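Local coordinates for xanthomonas outer protein D (Xanthomonas euvesicatoria, PDB 2OIX) that removes SUMO from conjugates as a secreted cysteine protease effector of clan CE, represented here by its catalytic fragment in an inactive mutant form, at residues L10-L21 and V140-H149; L56-L67 and S77-N85. The protein carries 1 engineered substitution. All coordinates share one frame; numbering follows the deposited sequence.

Contact 1. Residues L10-L21 and V140-H149; sequences LRAYTDDLARRL and VLTGIEVLAH
R20 of helix 7-20 meets E145 of helix 136-153 end-on. R20 NH1 donates to E145 OE2 (3.1 Å) and R20 NH2 to E145 OE1 (3.0 Å). Both oxygens use their syn lone pairs, and guanidinium and carboxylate planes are only 17° apart. Y13 OH adds a third bond, to E145 OE1 at 3.0 Å, arriving from above the carboxylate plane. The bend of the E145 chain at chi2 (97°) turns its carboxylate toward helix 7-20. R20 NE also bonds D16 OD2, one turn back on its own helix, so D16, R20 and E145 form a salt-bridge network.

The helices run nearly parallel, with segment axes 15° apart, and apolar side chains pack between them. L141 CB lies over one face of the Y13 ring, near its rim, and L141 CD1 comes to 3.6 Å from Y13 CG. L10 CG borders the other methyl, L141 CD2. Farther along, L17 CD2 packs on I144 CG2 (3.8 Å) and L21 CD1 on A148 CB (3.9 Å). L21 CD2 approaches H149 CE1; the bond from H149 ND1 to E145 O (2.9 Å) fixes that ring.

In the Ulp1-type catalytic domain, F32 of strand 30-32 packs on T14, L17 and I144, so the pair lies against the sheet. R177 NH1 bonds Y13 OH and makes a long, weak ion pair with E145 OE2. R20 and R177 probably stabilise the negative charge of E145.

Contact 2. Residues L56-L67 and S77-N85; sequences LAGDDIPPIVFL and SLLVVDRRN
The contact is the open end of a beta hairpin, strands 64-71 and 75-82, with the chain that leads into it. V65 pairs with V81 and L67 with L79 as antiparallel hydrogen-bonded pairs. V65 N to V81 O and V81 N to V65 O are both 2.8 Å. R83 N to P63 O carries the ladder on beyond the last bridge, I64 with D82.

The side chains of F66 and V80 run alongside each other on the sheet face they share with I64 and D82. V80 CG1 sits over one face of the F66 ring, and V80 CG2 reaches F66 CD1 at 3.7 Å. On the other face L67 CD1 packs against V81 CG2 (3.6 Å). The two strands are neighbours inside the mixed central sheet of the Ulp1-type catalytic domain. Helix 136-153 covers the F66 and V80 face, through I144 and L147.

With chi1 at 57° and a stretched-out chain, R83 reaches back to L56 of helix 46-57. R83 NH1 (2.8 Å) and R83 NH2 (2.9 Å) both bond L56 O, the first in the carbonyl plane on a lone pair, the second from above that plane. R83 NH2 also donates to P62 O at 3.1 Å. V65 CG2 lies over one face of this guanidinium. A water bonded to I61 O accepts a weak bond from R83 NE.

I64 CD1 covers a face of the R84 guanidinium, at 3.7 Å from R84 NE. R84 binds D82 side-on, NE to OD1 and NH2 to OD2, and NH2 also salt-bridges D157 OD1. D82 OD1 takes R84 N too, an Asx turn, from the opposite face to NE.

Contact 1 is a buried helix pair; contact 2 is only partly buried: its strands are buried, while the 58-63 loop and R84-N85 lie toward solvent. The two meet where helix 136-153 lies on the sheet. L147 CB touches F66 CE1 at 3.8 Å, and I144 CG1 touches L78 CD1 at the same distance. Helix 136-153 therefore packs on helix 7-20 in contact 1 and on the hairpin strands of contact 2. Their polar chemistry differs. In 10-21 with 140-149 a carboxylate joins side chains across the helices. In 56-67 with 77-85 backbone bonds make the ladder; R83 binds carbonyl oxygens, while R84 at the rim pairs with acids, D82 and D157.

Contact 1. Residues L10-L21 and V140-H149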
loop_
_atom_site.group_PDB
_atom_site.type_symbol
_atom_site.label_atom_id
_atom_site.label_comp_id
_atom_site.label_asym_id
_atom_site.label_seq_id
_atom_site.Cartn_x
_atom_site.Cartn_y
_atom_site.Cartn_z
ATOM N N LEU A 10 9.350 -6.074 -1.648
ATOM C CA LEU A 10 8.333 -5.052 -1.873
ATOM C C LEU A 10 9.026 -3.715 -2.114
ATOM O O LEU A 10 8.725 -3.036 -3.091
ATOM C CB LEU A 10 7.360 -4.973 -0.684
ATOM C CG LEU A 10 6.085 -5.850 -0.771
ATOM C CD1 LEU A 10 6.452 -7.219 -0.450
ATOM C CD2 LEU A 10 5.083 -5.374 0.314
ATOM N N ARG A 11 9.975 -3.365 -1.231
ATOM C CA ARG A 11 10.784 -2.161 -1.396
ATOM C C ARG A 11 11.504 -2.044 -2.745
ATOM O O ARG A 11 11.509 -0.963 -3.351
ATOM C CB ARG A 11 11.808 -2.038 -0.260
ATOM C CG ARG A 11 12.636 -0.776 -0.325
ATOM C CD ARG A 11 11.775 0.456 -0.045
ATOM N NE ARG A 11 12.482 1.702 -0.346
ATOM C CZ ARG A 11 13.105 2.461 0.555
ATOM N NH1 ARG A 11 13.108 2.132 1.846
ATOM N NH2 ARG A 11 13.731 3.567 0.160
ATOM N N ALA A 12 12.097 -3.144 -3.216
ATOM C CA ALA A 12 12.822 -3.161 -4.477
ATOM C C ALA A 12 11.854 -2.969 -5.656
ATOM O O ALA A 12 12.152 -2.261 -6.625
ATOM C CB ALA A 12 13.605 -4.494 -4.652
ATOM N N TYR A 13 10.694 -3.609 -5.556
ATOM C CA TYR A 13 9.676 -3.437 -6.575
ATOM C C TYR A 13 9.153 -1.994 -6.600
ATOM O O TYR A 13 9.072 -1.382 -7.671
ATOM C CB TYR A 13 8.548 -4.436 -6.386
ATOM C CG TYR A 13 7.618 -4.494 -7.583
ATOM C CD1 TYR A 13 7.737 -5.503 -8.549
ATOM C CD2 TYR A 13 6.632 -3.514 -7.767
ATOM C CE1 TYR A 13 6.865 -5.553 -9.653
ATOM C CE2 TYR A 13 5.776 -3.554 -8.871
ATOM C CZ TYR A 13 5.887 -4.572 -9.783
ATOM O OH TYR A 13 5.044 -4.586 -10.870
ATOM N N THR A 14 8.828 -1.438 -5.443
ATOM C CA THR A 14 8.261 -0.081 -5.444
ATOM C C THR A 14 9.289 1.015 -5.764
ATOM O O THR A 14 8.936 2.033 -6.382
ATOM C CB THR A 14 7.438 0.239 -4.187
ATOM O OG1 THR A 14 8.282 0.210 -3.037
ATOM C CG2 THR A 14 6.257 -0.732 -4.027
ATOM N N ASP A 15 10.558 0.785 -5.395
ATOM C CA ASP A 15 11.680 1.613 -5.856
ATOM C C ASP A 15 11.745 1.622 -7.378
ATOM O O ASP A 15 11.810 2.694 -7.984
ATOM C CB ASP A 15 13.025 1.120 -5.292
ATOM C CG ASP A 15 13.270 1.581 -3.856
ATOM O OD1 ASP A 15 12.430 2.316 -3.306
ATOM O OD2 ASP A 15 14.316 1.215 -3.264
ATOM N N ASP A 16 11.722 0.435 -7.990
ATOM C CA ASP A 16 11.785 0.311 -9.444
ATOM C C ASP A 16 10.563 0.942 -10.123
ATOM O O ASP A 16 10.715 1.666 -11.123
ATOM C CB ASP A 16 11.948 -1.152 -9.848
ATOM C CG ASP A 16 11.955 -1.345 -11.349
ATOM O OD1 ASP A 16 12.921 -0.894 -12.009
ATOM O OD2 ASP A 16 10.995 -1.947 -11.874
ATOM N N LEU A 17 9.367 0.674 -9.586
ATOM C CA LEU A 17 8.134 1.324 -10.049
ATOM C C LEU A 17 8.260 2.843 -10.074
ATOM O O LEU A 17 7.961 3.477 -11.091
ATOM C CB LEU A 17 6.933 0.975 -9.137
ATOM C CG LEU A 17 5.575 1.534 -9.585
ATOM C CD1 LEU A 17 5.204 1.139 -11.047
ATOM C CD2 LEU A 17 4.529 1.060 -8.601
ATOM N N ALA A 18 8.685 3.415 -8.944
ATOM C CA ALA A 18 8.874 4.849 -8.817
ATOM C C ALA A 18 9.815 5.404 -9.903
ATOM O O ALA A 18 9.581 6.490 -10.431
ATOM C CB ALA A 18 9.378 5.205 -7.404
ATOM N N ARG A 19 10.854 4.643 -10.252
ATOM C CA ARG A 19 11.770 5.034 -11.322
ATOM C C ARG A 19 11.074 4.978 -12.677
ATOM O O ARG A 19 11.270 5.869 -13.522
ATOM C CB ARG A 19 12.998 4.132 -11.336
ATOM C CG ARG A 19 13.943 4.376 -10.171
ATOM C CD ARG A 19 15.043 3.310 -10.119
ATOM N NE ARG A 19 15.380 2.961 -8.730
ATOM C CZ ARG A 19 15.573 1.715 -8.285
ATOM N NH1 ARG A 19 15.446 0.670 -9.107
ATOM N NH2 ARG A 19 15.883 1.512 -7.009
ATOM N N ARG A 20 10.266 3.931 -12.883
ATOM C CA ARG A 20 9.533 3.787 -14.126
ATOM C C ARG A 20 8.532 4.926 -14.331
ATOM O O ARG A 20 8.375 5.398 -15.446
ATOM C CB ARG A 20 8.900 2.396 -14.263
ATOM C CG ARG A 20 9.937 1.276 -14.420
ATOM C CD ARG A 20 9.282 -0.068 -14.683
ATOM N NE ARG A 20 8.697 -0.670 -13.484
ATOM C CZ ARG A 20 7.397 -0.895 -13.281
ATOM N NH1 ARG A 20 6.479 -0.569 -14.201
ATOM N NH2 ARG A 20 7.011 -1.436 -12.129
ATOM N N LEU A 21 7.919 5.401 -13.247
ATOM C CA LEU A 21 6.899 6.457 -13.304
ATOM C C LEU A 21 7.447 7.891 -13.313
ATOM O O LEU A 21 6.682 8.849 -13.439
ATOM C CB LEU A 21 5.914 6.311 -12.120
ATOM C CG LEU A 21 5.215 4.963 -11.938
ATOM C CD1 LEU A 21 4.148 5.067 -10.863
ATOM C CD2 LEU A 21 4.618 4.419 -13.272
ATOM N N VAL A 140 -0.488 -7.453 -3.349
ATOM C CA VAL A 140 -0.126 -6.107 -2.924
ATOM C C VAL A 140 0.643 -5.338 -4.012
ATOM O O VAL A 140 0.200 -4.234 -4.374
ATOM C CB VAL A 140 0.581 -6.059 -1.554
ATOM C CG1 VAL A 140 1.055 -4.629 -1.277
ATOM C CG2 VAL A 140 -0.393 -6.481 -0.456
ATOM N N LEU A 141 1.667 -5.964 -4.628
ATOM C CA LEU A 141 2.494 -5.277 -5.606
ATOM C C LEU A 141 1.649 -4.897 -6.806
ATOM O O LEU A 141 1.709 -3.767 -7.299
ATOM C CB LEU A 141 3.693 -6.153 -6.049
ATOM C CG LEU A 141 4.743 -6.232 -4.939
ATOM C CD1 LEU A 141 6.002 -6.844 -5.318
ATOM C CD2 LEU A 141 5.055 -4.788 -4.387
ATOM N N THR A 142 0.912 -5.882 -7.319
ATOM C CA THR A 142 -0.002 -5.669 -8.415
ATOM C C THR A 142 -1.033 -4.587 -8.144
ATOM O O THR A 142 -1.244 -3.747 -9.024
ATOM C CB THR A 142 -0.718 -6.981 -8.824
ATOM O OG1 THR A 142 0.254 -8.024 -8.914
ATOM C CG2 THR A 142 -1.427 -6.783 -10.175
ATOM N N GLY A 143 -1.634 -4.579 -6.952
ATOM C CA GLY A 143 -2.593 -3.533 -6.610
ATOM C C GLY A 143 -1.959 -2.132 -6.630
ATOM O O GLY A 143 -2.562 -1.154 -7.162
ATOM N N ILE A 144 -0.727 -2.033 -6.123
ATOM C CA ILE A 144 -0.020 -0.752 -6.112
ATOM C C ILE A 144 0.187 -0.224 -7.527
ATOM O O ILE A 144 -0.123 0.942 -7.795
ATOM C CB ILE A 144 1.326 -0.853 -5.342
ATOM C CG1 ILE A 144 1.063 -1.020 -3.810
ATOM C CG2 ILE A 144 2.185 0.393 -5.649
ATOM C CD1 ILE A 144 2.317 -1.350 -3.016
ATOM N N GLU A 145 0.645 -1.114 -8.398
ATOM C CA GLU A 145 1.008 -0.852 -9.805
ATOM C C GLU A 145 -0.210 -0.392 -10.646
ATOM O O GLU A 145 -0.151 0.621 -11.344
ATOM C CB GLU A 145 1.586 -2.125 -10.407
ATOM C CG GLU A 145 1.890 -2.047 -11.903
ATOM C CD GLU A 145 3.341 -1.731 -12.193
ATOM O OE1 GLU A 145 4.133 -1.717 -11.215
ATOM O OE2 GLU A 145 3.694 -1.526 -13.393
ATOM N N VAL A 146 -1.293 -1.163 -10.555
ATOM C CA VAL A 146 -2.590 -0.863 -11.159
ATOM C C VAL A 146 -3.116 0.474 -10.686
ATOM O O VAL A 146 -3.488 1.302 -11.503
ATOM C CB VAL A 146 -3.607 -1.965 -10.812
ATOM C CG1 VAL A 146 -4.990 -1.608 -11.293
ATOM C CG2 VAL A 146 -3.182 -3.308 -11.501
ATOM N N LEU A 147 -3.163 0.663 -9.370
ATOM C CA LEU A 147 -3.703 1.910 -8.831
ATOM C C LEU A 147 -2.806 3.148 -9.163
ATOM O O LEU A 147 -3.334 4.226 -9.516
ATOM C CB LEU A 147 -3.944 1.757 -7.331
ATOM C CG LEU A 147 -5.066 0.837 -6.815
ATOM C CD1 LEU A 147 -5.125 1.037 -5.211
ATOM C CD2 LEU A 147 -6.429 1.262 -7.399
ATOM N N ALA A 148 -1.484 2.987 -9.066
ATOM C CA ALA A 148 -0.528 4.021 -9.528
ATOM C C ALA A 148 -0.792 4.458 -10.964
ATOM O O ALA A 148 -0.838 5.653 -11.251
ATOM C CB ALA A 148 0.938 3.567 -9.353
ATOM N N HIS A 149 -0.960 3.504 -11.876
ATOM C CA HIS A 149 -1.267 3.889 -13.255
ATOM C C HIS A 149 -2.619 4.626 -13.417
ATOM O O HIS A 149 -2.755 5.529 -14.269
ATOM C CB HIS A 149 -1.118 2.690 -14.190
ATOM C CG HIS A 149 0.315 2.374 -14.519
ATOM N ND1 HIS A 149 1.136 1.671 -13.666
ATOM C CD2 HIS A 149 1.072 2.677 -15.605
ATOM C CE1 HIS A 149 2.341 1.563 -14.204
ATOM N NE2 HIS A 149 2.327 2.157 -15.384
#

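Contact 2. Residues L56-L67 and S77-N85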
loop_
_atom_site.group_PDB
_atom_site.type_symbol
_atom_site.label_atom_id
_atom_site.label_comp_id
_atom_site.label_asym_id
_atom_site.label_seq_id
_atom_site.Cartn_x
_atom_site.Cartn_y
_atom_site.Cartn_z
ATOM N N LEU A 56 5.820 9.402 6.838
ATOM C CA LEU A 56 4.580 8.986 6.173
ATOM C C LEU A 56 3.453 9.987 6.220
ATOM O O LEU A 56 2.494 9.890 5.430
ATOM C CB LEU A 56 4.084 7.664 6.760
ATOM C CG LEU A 56 4.997 6.443 6.584
ATOM C CD1 LEU A 56 4.290 5.318 7.296
ATOM C CD2 LEU A 56 5.331 6.010 5.120
ATOM N N ALA A 57 3.571 10.919 7.163
ATOM C CA ALA A 57 2.566 11.962 7.388
ATOM C C ALA A 57 3.201 13.313 7.668
ATOM O O ALA A 57 2.558 14.178 8.307
ATOM C CB ALA A 57 1.656 11.567 8.537
ATOM N N GLY A 58 4.436 13.541 7.193
ATOM C CA GLY A 58 5.100 14.861 7.366
ATOM C C GLY A 58 4.521 15.975 6.470
ATOM O O GLY A 58 3.763 15.627 5.545
ATOM N N ASP A 59 4.904 17.187 6.670
ATOM C CA ASP A 59 4.403 18.275 5.819
ATOM C C ASP A 59 4.776 18.373 4.306
ATOM O O ASP A 59 4.259 19.269 3.516
ATOM C CB ASP A 59 4.725 19.554 6.548
ATOM C CG ASP A 59 3.708 19.866 7.721
ATOM O OD1 ASP A 59 2.712 19.145 7.946
ATOM O OD2 ASP A 59 3.909 20.831 8.434
ATOM N N ASP A 60 5.435 17.304 3.939
ATOM C CA ASP A 60 5.972 17.288 2.554
ATOM C C ASP A 60 5.873 15.894 1.895
ATOM O O ASP A 60 6.428 15.677 0.809
ATOM C CB ASP A 60 7.459 17.663 2.543
ATOM C CG ASP A 60 8.318 16.667 3.359
ATOM O OD1 ASP A 60 7.752 15.895 4.182
ATOM O OD2 ASP A 60 9.570 16.668 3.207
ATOM N N ILE A 61 5.217 14.956 2.576
ATOM C CA ILE A 61 5.000 13.624 1.999
ATOM C C ILE A 61 3.787 13.730 1.062
ATOM O O ILE A 61 2.751 14.257 1.466
ATOM C CB ILE A 61 4.740 12.569 3.107
ATOM C CG1 ILE A 61 5.864 12.581 4.159
ATOM C CG2 ILE A 61 4.509 11.169 2.502
ATOM C CD1 ILE A 61 7.314 12.474 3.610
ATOM N N PRO A 62 3.907 13.231 -0.180
ATOM C CA PRO A 62 2.789 13.299 -1.132
ATOM C C PRO A 62 1.475 12.702 -0.619
ATOM O O PRO A 62 1.488 11.851 0.271
ATOM C CB PRO A 62 3.296 12.503 -2.313
ATOM C CG PRO A 62 4.812 12.634 -2.213
ATOM C CD PRO A 62 5.076 12.559 -0.766
ATOM N N PRO A 63 0.340 13.168 -1.160
ATOM C CA PRO A 63 -0.939 12.899 -0.505
ATOM C C PRO A 63 -1.594 11.550 -0.821
ATOM O O PRO A 63 -2.564 11.184 -0.157
ATOM C CB PRO A 63 -1.805 14.066 -1.010
ATOM C CG PRO A 63 -1.329 14.138 -2.499
ATOM C CD PRO A 63 0.174 14.064 -2.324
ATOM N N ILE A 64 -1.083 10.801 -1.795
ATOM C CA ILE A 64 -1.666 9.478 -2.104
ATOM C C ILE A 64 -0.625 8.435 -1.710
ATOM O O ILE A 64 0.359 8.286 -2.356
ATOM C CB ILE A 64 -2.095 9.311 -3.559
ATOM C CG1 ILE A 64 -3.209 10.297 -3.899
ATOM C CG2 ILE A 64 -2.631 7.890 -3.792
ATOM C CD1 ILE A 64 -3.651 10.339 -5.311
ATOM N N VAL A 65 -0.855 7.734 -0.617
ATOM C CA VAL A 65 0.198 6.926 -0.006
ATOM C C VAL A 65 -0.242 5.478 -0.005
ATOM O O VAL A 65 -1.382 5.174 0.474
ATOM C CB VAL A 65 0.423 7.395 1.456
ATOM C CG1 VAL A 65 1.539 6.625 2.118
ATOM C CG2 VAL A 65 0.788 8.893 1.476
ATOM N N PHE A 66 0.618 4.605 -0.561
ATOM C CA PHE A 66 0.474 3.148 -0.563
ATOM C C PHE A 66 1.254 2.528 0.574
ATOM O O PHE A 66 2.499 2.575 0.580
ATOM C CB PHE A 66 0.952 2.580 -1.934
ATOM C CG PHE A 66 0.201 3.177 -3.057
ATOM C CD1 PHE A 66 -0.910 2.506 -3.593
ATOM C CD2 PHE A 66 0.527 4.479 -3.527
ATOM C CE1 PHE A 66 -1.698 3.122 -4.612
ATOM C CE2 PHE A 66 -0.220 5.064 -4.541
ATOM C CZ PHE A 66 -1.321 4.363 -5.105
ATOM N N LEU A 67 0.534 1.920 1.516
ATOM C CA LEU A 67 1.141 1.390 2.734
ATOM C C LEU A 67 0.982 -0.105 2.779
ATOM O O LEU A 67 -0.138 -0.608 2.986
ATOM C CB LEU A 67 0.434 1.960 3.965
ATOM C CG LEU A 67 0.434 3.508 4.036
ATOM C CD1 LEU A 67 -0.956 4.075 4.162
ATOM C CD2 LEU A 67 1.251 4.006 5.188
ATOM N N SER A 77 -1.220 -7.146 3.159
ATOM C CA SER A 77 -2.349 -6.489 2.522
ATOM C C SER A 77 -1.920 -5.029 2.215
ATOM O O SER A 77 -0.770 -4.620 2.494
ATOM C CB SER A 77 -3.561 -6.551 3.417
ATOM O OG SER A 77 -3.256 -5.833 4.598
ATOM N N LEU A 78 -2.842 -4.260 1.652
ATOM C CA LEU A 78 -2.530 -2.943 1.195
ATOM C C LEU A 78 -3.504 -1.932 1.753
ATOM O O LEU A 78 -4.757 -2.067 1.593
ATOM C CB LEU A 78 -2.612 -2.881 -0.302
ATOM C CG LEU A 78 -2.403 -1.501 -0.943
ATOM C CD1 LEU A 78 -1.001 -0.932 -0.577
ATOM C CD2 LEU A 78 -2.653 -1.548 -2.483
ATOM N N LEU A 79 -2.948 -0.914 2.395
ATOM C CA LEU A 79 -3.767 0.198 2.812
ATOM C C LEU A 79 -3.395 1.399 1.919
ATOM O O LEU A 79 -2.229 1.771 1.836
ATOM C CB LEU A 79 -3.471 0.575 4.283
ATOM C CG LEU A 79 -4.310 1.710 4.749
ATOM C CD1 LEU A 79 -5.822 1.264 4.748
ATOM C CD2 LEU A 79 -3.823 2.224 6.126
ATOM N N VAL A 80 -4.383 2.076 1.331
ATOM C CA VAL A 80 -4.105 3.266 0.505
ATOM C C VAL A 80 -4.742 4.462 1.217
ATOM O O VAL A 80 -5.926 4.436 1.640
ATOM C CB VAL A 80 -4.642 3.116 -0.951
ATOM C CG1 VAL A 80 -4.401 4.406 -1.786
ATOM C CG2 VAL A 80 -4.016 1.938 -1.619
ATOM N N VAL A 81 -3.984 5.517 1.385
ATOM C CA VAL A 81 -4.540 6.699 2.054
ATOM C C VAL A 81 -4.467 7.897 1.079
ATOM O O VAL A 81 -3.378 8.191 0.573
ATOM C CB VAL A 81 -3.775 7.042 3.351
ATOM C CG1 VAL A 81 -4.167 8.365 3.836
ATOM C CG2 VAL A 81 -3.975 5.992 4.465
ATOM N N ASP A 82 -5.597 8.568 0.814
ATOM C CA ASP A 82 -5.664 9.666 -0.127
ATOM C C ASP A 82 -6.054 10.906 0.659
ATOM O O ASP A 82 -7.213 11.085 1.006
ATOM C CB ASP A 82 -6.697 9.379 -1.234
ATOM C CG ASP A 82 -7.077 10.643 -2.047
ATOM O OD1 ASP A 82 -6.285 11.624 -2.085
ATOM O OD2 ASP A 82 -8.172 10.698 -2.653
ATOM N N ARG A 83 -5.071 11.729 1.005
ATOM C CA ARG A 83 -5.382 12.928 1.773
ATOM C C ARG A 83 -5.272 14.229 0.992
ATOM O O ARG A 83 -4.991 15.296 1.573
ATOM C CB ARG A 83 -4.578 12.974 3.072
ATOM C CG ARG A 83 -3.104 12.910 2.813
ATOM C CD ARG A 83 -2.281 12.340 3.961
ATOM N NE ARG A 83 -0.926 12.212 3.436
ATOM C CZ ARG A 83 0.092 11.635 4.040
ATOM N NH1 ARG A 83 -0.043 11.133 5.266
ATOM N NH2 ARG A 83 1.256 11.591 3.397
ATOM N N ARG A 84 -5.594 14.176 -0.298
ATOM C CA ARG A 84 -5.541 15.368 -1.147
ATOM C C ARG A 84 -6.510 16.420 -0.587
ATOM O O ARG A 84 -6.243 17.624 -0.604
ATOM C CB ARG A 84 -5.888 15.065 -2.600
ATOM C CG ARG A 84 -4.784 14.369 -3.381
ATOM C CD ARG A 84 -5.295 14.060 -4.748
ATOM N NE ARG A 84 -6.202 12.920 -4.638
ATOM C CZ ARG A 84 -6.880 12.400 -5.665
ATOM N NH1 ARG A 84 -6.784 12.946 -6.880
ATOM N NH2 ARG A 84 -7.675 11.354 -5.464
ATOM N N ASN A 85 -7.622 15.944 -0.046
ATOM C CA ASN A 85 -8.570 16.807 0.640
ATOM C C ASN A 85 -8.429 16.538 2.131
ATOM O O ASN A 85 -8.857 15.494 2.615
ATOM C CB ASN A 85 -9.992 16.507 0.178
ATOM C CG ASN A 85 -11.019 17.439 0.801
ATOM O OD1 ASN A 85 -10.761 18.130 1.806
ATOM N ND2 ASN A 85 -12.206 17.467 0.200
HETATM O O HOH W 1 0.029 14.543 2.432
#